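Viral structural protein 4 (Bombyx mori cytoplasmic polyhedrosis virus, PDB 6TZ0) probably serves as the NTP-binding partner of the RNA-dependent RNA polymerase inside the viral capsid, binding GTP during transcription of the double-stranded genome. Local coordinates at residues Y253-I263 / R310-M321. Sequence-based numbering, arbitrary orientation.
Sequences YEGCLITWTGI and RSTIMKISPHKM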
ATOM      1  N   TYR B 253      18.964   6.609  48.610  1.00 31.31           N
ATOM      2  CA  TYR B 253      18.688   7.263  47.346  1.00 31.31           C
ATOM      3  C   TYR B 253      19.967   7.873  46.803  1.00 31.31           C
ATOM      4  O   TYR B 253      20.849   8.284  47.559  1.00 31.31           O
ATOM      5  CB  TYR B 253      17.644   8.347  47.489  1.00 31.31           C
ATOM      6  CG  TYR B 253      16.282   7.862  47.881  1.00 31.31           C
ATOM      7  CD1 TYR B 253      15.545   7.049  47.035  1.00 31.31           C
ATOM      8  CD2 TYR B 253      15.691   8.295  49.050  1.00 31.31           C
ATOM      9  CE1 TYR B 253      14.282   6.628  47.375  1.00 31.31           C
ATOM     10  CE2 TYR B 253      14.429   7.894  49.391  1.00 31.31           C
ATOM     11  CZ  TYR B 253      13.730   7.055  48.557  1.00 31.31           C
ATOM     12  OH  TYR B 253      12.469   6.649  48.912  1.00 31.31           O
ATOM     13  N   GLU B 254      20.053   7.954  45.480  1.00 34.54           N
ATOM     14  CA  GLU B 254      21.294   8.348  44.845  1.00 34.54           C
ATOM     15  C   GLU B 254      21.240   9.701  44.156  1.00 34.54           C
ATOM     16  O   GLU B 254      22.296  10.229  43.805  1.00 34.54           O
ATOM     17  CB  GLU B 254      21.720   7.283  43.827  1.00 34.54           C
ATOM     18  CG  GLU B 254      21.927   5.901  44.421  1.00 34.54           C
ATOM     19  CD  GLU B 254      23.092   5.834  45.381  1.00 34.54           C
ATOM     20  OE1 GLU B 254      24.076   6.573  45.184  1.00 34.54           O
ATOM     21  OE2 GLU B 254      23.023   5.041  46.340  1.00 34.54           O
ATOM     22  N   GLY B 255      20.058  10.269  43.949  1.00 30.11           N
ATOM     23  CA  GLY B 255      19.912  11.554  43.310  1.00 30.11           C
ATOM     24  C   GLY B 255      19.552  12.654  44.286  1.00 30.11           C
ATOM     25  O   GLY B 255      19.721  12.528  45.503  1.00 30.11           O
ATOM     26  N   CYS B 256      19.059  13.760  43.738  1.00 29.91           N
ATOM     27  CA  CYS B 256      18.651  14.904  44.536  1.00 29.91           C
ATOM     28  C   CYS B 256      17.334  15.452  44.019  1.00 29.91           C
ATOM     29  O   CYS B 256      16.966  15.262  42.861  1.00 29.91           O
ATOM     30  CB  CYS B 256      19.699  16.022  44.522  1.00 29.91           C
ATOM     31  SG  CYS B 256      21.191  15.644  45.412  1.00 29.91           S
ATOM     32  N   LEU B 257      16.625  16.134  44.906  1.00 25.69           N
ATOM     33  CA  LEU B 257      15.462  16.922  44.535  1.00 25.69           C
ATOM     34  C   LEU B 257      15.640  18.302  45.138  1.00 25.69           C
ATOM     35  O   LEU B 257      15.817  18.433  46.351  1.00 25.69           O
ATOM     36  CB  LEU B 257      14.166  16.257  45.003  1.00 25.69           C
ATOM     37  CG  LEU B 257      12.856  16.868  44.524  1.00 25.69           C
ATOM     38  CD1 LEU B 257      11.909  15.770  44.178  1.00 25.69           C
ATOM     39  CD2 LEU B 257      12.236  17.688  45.626  1.00 25.69           C
ATOM     40  N   ILE B 258      15.600  19.321  44.292  1.00 25.82           N
ATOM     41  CA  ILE B 258      15.850  20.697  44.689  1.00 25.82           C
ATOM     42  C   ILE B 258      14.566  21.487  44.487  1.00 25.82           C
ATOM     43  O   ILE B 258      13.878  21.301  43.482  1.00 25.82           O
ATOM     44  CB  ILE B 258      17.001  21.294  43.861  1.00 25.82           C
ATOM     45  CG1 ILE B 258      18.220  20.384  43.922  1.00 25.82           C
ATOM     46  CG2 ILE B 258      17.398  22.646  44.395  1.00 25.82           C
ATOM     47  CD1 ILE B 258      19.273  20.729  42.920  1.00 25.82           C
ATOM     48  N   THR B 259      14.231  22.350  45.440  1.00 26.89           N
ATOM     49  CA  THR B 259      13.164  23.326  45.260  1.00 26.89           C
ATOM     50  C   THR B 259      13.777  24.716  45.186  1.00 26.89           C
ATOM     51  O   THR B 259      14.608  25.078  46.020  1.00 26.89           O
ATOM     52  CB  THR B 259      12.126  23.263  46.382  1.00 26.89           C
ATOM     53  OG1 THR B 259      12.753  23.543  47.633  1.00 26.89           O
ATOM     54  CG2 THR B 259      11.481  21.899  46.433  1.00 26.89           C
ATOM     55  N   TRP B 260      13.376  25.476  44.182  1.00 26.42           N
ATOM     56  CA  TRP B 260      13.979  26.752  43.842  1.00 26.42           C
ATOM     57  C   TRP B 260      12.988  27.875  44.100  1.00 26.42           C
ATOM     58  O   TRP B 260      11.845  27.650  44.484  1.00 26.42           O
ATOM     59  CB  TRP B 260      14.404  26.762  42.378  1.00 26.42           C
ATOM     60  CG  TRP B 260      15.458  25.790  42.018  1.00 26.42           C
ATOM     61  CD1 TRP B 260      15.273  24.513  41.596  1.00 26.42           C
ATOM     62  CD2 TRP B 260      16.861  26.030  41.966  1.00 26.42           C
ATOM     63  NE1 TRP B 260      16.476  23.924  41.324  1.00 26.42           N
ATOM     64  CE2 TRP B 260      17.470  24.840  41.541  1.00 26.42           C
ATOM     65  CE3 TRP B 260      17.665  27.132  42.256  1.00 26.42           C
ATOM     66  CZ2 TRP B 260      18.843  24.719  41.396  1.00 26.42           C
ATOM     67  CZ3 TRP B 260      19.024  27.013  42.107  1.00 26.42           C
ATOM     68  CH2 TRP B 260      19.601  25.815  41.689  1.00 26.42           C
ATOM     69  N   THR B 261      13.430  29.099  43.851  1.00 27.36           N
ATOM     70  CA  THR B 261      12.545  30.253  43.835  1.00 27.36           C
ATOM     71  C   THR B 261      12.266  30.607  42.383  1.00 27.36           C
ATOM     72  O   THR B 261      13.188  30.666  41.569  1.00 27.36           O
ATOM     73  CB  THR B 261      13.162  31.439  44.569  1.00 27.36           C
ATOM     74  OG1 THR B 261      14.349  31.854  43.890  1.00 27.36           O
ATOM     75  CG2 THR B 261      13.521  31.046  45.976  1.00 27.36           C
ATOM     76  N   GLY B 262      11.003  30.816  42.050  1.00 26.49           N
ATOM     77  CA  GLY B 262      10.620  31.079  40.685  1.00 26.49           C
ATOM     78  C   GLY B 262      10.077  32.478  40.489  1.00 26.49           C
ATOM     79  O   GLY B 262       9.836  33.224  41.429  1.00 26.49           O
ATOM     80  N   ILE B 263       9.897  32.825  39.218  1.00 27.05           N
ATOM     81  CA  ILE B 263       9.163  34.033  38.874  1.00 27.05           C
ATOM     82  C   ILE B 263       7.701  33.885  39.265  1.00 27.05           C
ATOM     83  O   ILE B 263       7.084  34.818  39.791  1.00 27.05           O
ATOM     84  CB  ILE B 263       9.328  34.335  37.373  1.00 27.05           C
ATOM     85  CG1 ILE B 263      10.793  34.581  37.042  1.00 27.05           C
ATOM     86  CG2 ILE B 263       8.509  35.529  36.948  1.00 27.05           C
ATOM     87  CD1 ILE B 263      11.375  35.751  37.764  1.00 27.05           C
ATOM     88  N   ARG B 310      18.115  34.324  38.647  1.00 35.20           N
ATOM     89  CA  ARG B 310      17.979  34.887  39.979  1.00 35.20           C
ATOM     90  C   ARG B 310      17.420  33.886  40.978  1.00 35.20           C
ATOM     91  O   ARG B 310      17.081  34.271  42.099  1.00 35.20           O
ATOM     92  CB  ARG B 310      17.085  36.121  39.924  1.00 35.20           C
ATOM     93  CG  ARG B 310      17.661  37.235  39.085  1.00 35.20           C
ATOM     94  CD  ARG B 310      16.803  38.479  39.163  1.00 35.20           C
ATOM     95  NE  ARG B 310      15.453  38.239  38.662  1.00 35.20           N
ATOM     96  CZ  ARG B 310      15.100  38.322  37.383  1.00 35.20           C
ATOM     97  NH1 ARG B 310      15.999  38.633  36.460  1.00 35.20           N
ATOM     98  NH2 ARG B 310      13.847  38.089  37.026  1.00 35.20           N
ATOM     99  N   SER B 311      17.319  32.618  40.599  1.00 30.28           N
ATOM    100  CA  SER B 311      16.753  31.603  41.472  1.00 30.28           C
ATOM    101  C   SER B 311      17.772  31.144  42.501  1.00 30.28           C
ATOM    102  O   SER B 311      18.953  30.974  42.194  1.00 30.28           O
ATOM    103  CB  SER B 311      16.283  30.410  40.653  1.00 30.28           C
ATOM    104  OG  SER B 311      15.237  30.787  39.784  1.00 30.28           O
ATOM    105  N   THR B 312      17.309  30.948  43.729  1.00 29.47           N
ATOM    106  CA  THR B 312      18.110  30.400  44.811  1.00 29.47           C
ATOM    107  C   THR B 312      17.456  29.123  45.318  1.00 29.47           C
ATOM    108  O   THR B 312      16.298  28.837  45.019  1.00 29.47           O
ATOM    109  CB  THR B 312      18.271  31.405  45.955  1.00 29.47           C
ATOM    110  OG1 THR B 312      16.989  31.693  46.519  1.00 29.47           O
ATOM    111  CG2 THR B 312      18.888  32.692  45.451  1.00 29.47           C
ATOM    112  N   ILE B 313      18.205  28.354  46.094  1.00 29.74           N
ATOM    113  CA  ILE B 313      17.746  27.054  46.564  1.00 29.74           C
ATOM    114  C   ILE B 313      16.985  27.225  47.869  1.00 29.74           C
ATOM    115  O   ILE B 313      17.492  27.826  48.820  1.00 29.74           O
ATOM    116  CB  ILE B 313      18.923  26.084  46.735  1.00 29.74           C
ATOM    117  CG1 ILE B 313      19.539  25.754  45.382  1.00 29.74           C
ATOM    118  CG2 ILE B 313      18.465  24.819  47.377  1.00 29.74           C
ATOM    119  CD1 ILE B 313      20.815  24.985  45.458  1.00 29.74           C
ATOM    120  N   MET B 314      15.767  26.687  47.918  1.00 28.52           N
ATOM    121  CA  MET B 314      14.995  26.647  49.150  1.00 28.52           C
ATOM    122  C   MET B 314      15.236  25.378  49.950  1.00 28.52           C
ATOM    123  O   MET B 314      15.222  25.431  51.183  1.00 28.52           O
ATOM    124  CB  MET B 314      13.502  26.761  48.843  1.00 28.52           C
ATOM    125  CG  MET B 314      13.093  28.048  48.173  1.00 28.52           C
ATOM    126  SD  MET B 314      11.360  28.050  47.686  1.00 28.52           S
ATOM    127  CE  MET B 314      10.558  28.204  49.276  1.00 28.52           C
ATOM    128  N   LYS B 315      15.465  24.243  49.285  1.00 28.23           N
ATOM    129  CA  LYS B 315      15.574  22.951  49.948  1.00 28.23           C
ATOM    130  C   LYS B 315      16.206  21.941  48.996  1.00 28.23           C
ATOM    131  O   LYS B 315      15.869  21.918  47.813  1.00 28.23           O
ATOM    132  CB  LYS B 315      14.192  22.459  50.394  1.00 28.23           C
ATOM    133  CG  LYS B 315      14.206  21.208  51.227  1.00 28.23           C
ATOM    134  CD  LYS B 315      12.807  20.850  51.671  1.00 28.23           C
ATOM    135  CE  LYS B 315      12.806  19.585  52.499  1.00 28.23           C
ATOM    136  NZ  LYS B 315      11.433  19.217  52.927  1.00 28.23           N
ATOM    137  N   ILE B 316      17.126  21.122  49.514  1.00 28.60           N
ATOM    138  CA  ILE B 316      17.686  19.978  48.793  1.00 28.60           C
ATOM    139  C   ILE B 316      17.550  18.741  49.667  1.00 28.60           C
ATOM    140  O   ILE B 316      18.015  18.731  50.810  1.00 28.60           O
ATOM    141  CB  ILE B 316      19.165  20.173  48.411  1.00 28.60           C
ATOM    142  CG1 ILE B 316      19.337  21.288  47.403  1.00 28.60           C
ATOM    143  CG2 ILE B 316      19.729  18.927  47.773  1.00 28.60           C
ATOM    144  CD1 ILE B 316      20.779  21.630  47.142  1.00 28.60           C
ATOM    145  N   SER B 317      16.930  17.698  49.127  1.00 27.97           N
ATOM    146  CA  SER B 317      16.807  16.415  49.791  1.00 27.97           C
ATOM    147  C   SER B 317      17.306  15.316  48.869  1.00 27.97           C
ATOM    148  O   SER B 317      17.290  15.478  47.645  1.00 27.97           O
ATOM    149  CB  SER B 317      15.348  16.140  50.175  1.00 27.97           C
ATOM    150  OG  SER B 317      14.865  17.128  51.065  1.00 27.97           O
ATOM    151  N   PRO B 318      17.783  14.200  49.421  1.00 27.95           N
ATOM    152  CA  PRO B 318      18.089  13.042  48.573  1.00 27.95           C
ATOM    153  C   PRO B 318      16.822  12.432  48.001  1.00 27.95           C
ATOM    154  O   PRO B 318      15.795  12.339  48.676  1.00 27.95           O
ATOM    155  CB  PRO B 318      18.785  12.075  49.534  1.00 27.95           C
ATOM    156  CG  PRO B 318      19.291  12.925  50.619  1.00 27.95           C
ATOM    157  CD  PRO B 318      18.287  14.009  50.788  1.00 27.95           C
ATOM    158  N   HIS B 319      16.898  12.023  46.740  1.00 28.04           N
ATOM    159  CA  HIS B 319      15.730  11.523  46.036  1.00 28.04           C
ATOM    160  C   HIS B 319      16.195  10.418  45.103  1.00 28.04           C
ATOM    161  O   HIS B 319      17.387  10.274  44.844  1.00 28.04           O
ATOM    162  CB  HIS B 319      15.028  12.656  45.281  1.00 28.04           C
ATOM    163  CG  HIS B 319      13.673  12.295  44.767  1.00 28.04           C
ATOM    164  ND1 HIS B 319      12.563  12.235  45.578  1.00 28.04           N
ATOM    165  CD2 HIS B 319      13.255  11.939  43.532  1.00 28.04           C
ATOM    166  CE1 HIS B 319      11.515  11.882  44.858  1.00 28.04           C
ATOM    167  NE2 HIS B 319      11.911  11.685  43.615  1.00 28.04           N
ATOM    168  N   LYS B 320      15.252   9.613  44.627  1.00 29.32           N
ATOM    169  CA  LYS B 320      15.573   8.528  43.709  1.00 29.32           C
ATOM    170  C   LYS B 320      16.010   9.066  42.350  1.00 29.32           C
ATOM    171  O   LYS B 320      15.488  10.074  41.870  1.00 29.32           O
ATOM    172  CB  LYS B 320      14.357   7.622  43.551  1.00 29.32           C
ATOM    173  CG  LYS B 320      14.603   6.407  42.719  1.00 29.32           C
ATOM    174  CD  LYS B 320      13.393   5.550  42.592  1.00 29.32           C
ATOM    175  CE  LYS B 320      13.718   4.379  41.713  1.00 29.32           C
ATOM    176  NZ  LYS B 320      13.967   4.819  40.318  1.00 29.32           N
ATOM    177  N   MET B 321      16.993   8.404  41.741  1.00 30.40           N
ATOM    178  CA  MET B 321      17.426   8.767  40.399  1.00 30.40           C
ATOM    179  C   MET B 321      16.378   8.443  39.348  1.00 30.40           C
ATOM    180  O   MET B 321      15.693   7.422  39.415  1.00 30.40           O
ATOM    181  CB  MET B 321      18.728   8.060  40.034  1.00 30.40           C
ATOM    182  CG  MET B 321      19.961   8.724  40.570  1.00 30.40           C
ATOM    183  SD  MET B 321      21.432   7.957  39.896  1.00 30.40           S
ATOM    184  CE  MET B 321      22.705   8.941  40.674  1.00 30.40           C
TER
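Trp260 lays its indole across Ile313. Trp260 CB lies 3.9 Å from Thr312 O; CE3 comes closer to that same carbonyl, CZ3 reaches Ile313 CG1, and CH2 meets both CG1 and CD1 of Ile313. Ile313 CG1 rides over one face of the six-membered ring, 3.8 Å from its centroid, with Ile258 CG2 on that face too. Ile258 and Ile316 continue the apolar row, their CG1 atoms side by side 3.8 Å apart.

The other side of the ladder carries Leu257 and His319. With CG anti to the backbone N (chi1 -172°), Leu257 sets CD1 squarely over the imidazole centre, a CH-pi contact, while His319 NE2 bonds to Gln188 O. The strands pair antiparallel through Leu257 and Ser317 (Leu257 N to Ser317 O, 2.9 Å). Midway along, Thr259 O accepts a bond from Met314 N at 2.7 Å and a weak one from Lys315 N, making a classic beta bulge.

Past the bulge one weak backbone bond remains, Thr261 N to Thr312 O, and side chains add to it: Thr261 OG1 receives Thr312 N at 3.1 Å, and Ser311 OG donates to Thr261 O (2.7 Å), its one proton shared with Ser308 O.

In the four-stranded antiparallel sheet, strand 313-319 is outermost; strand 266-271 pairs with the far edge of 255-261, and Leu293 of helix 290-296 packs against Ile258 and Trp260.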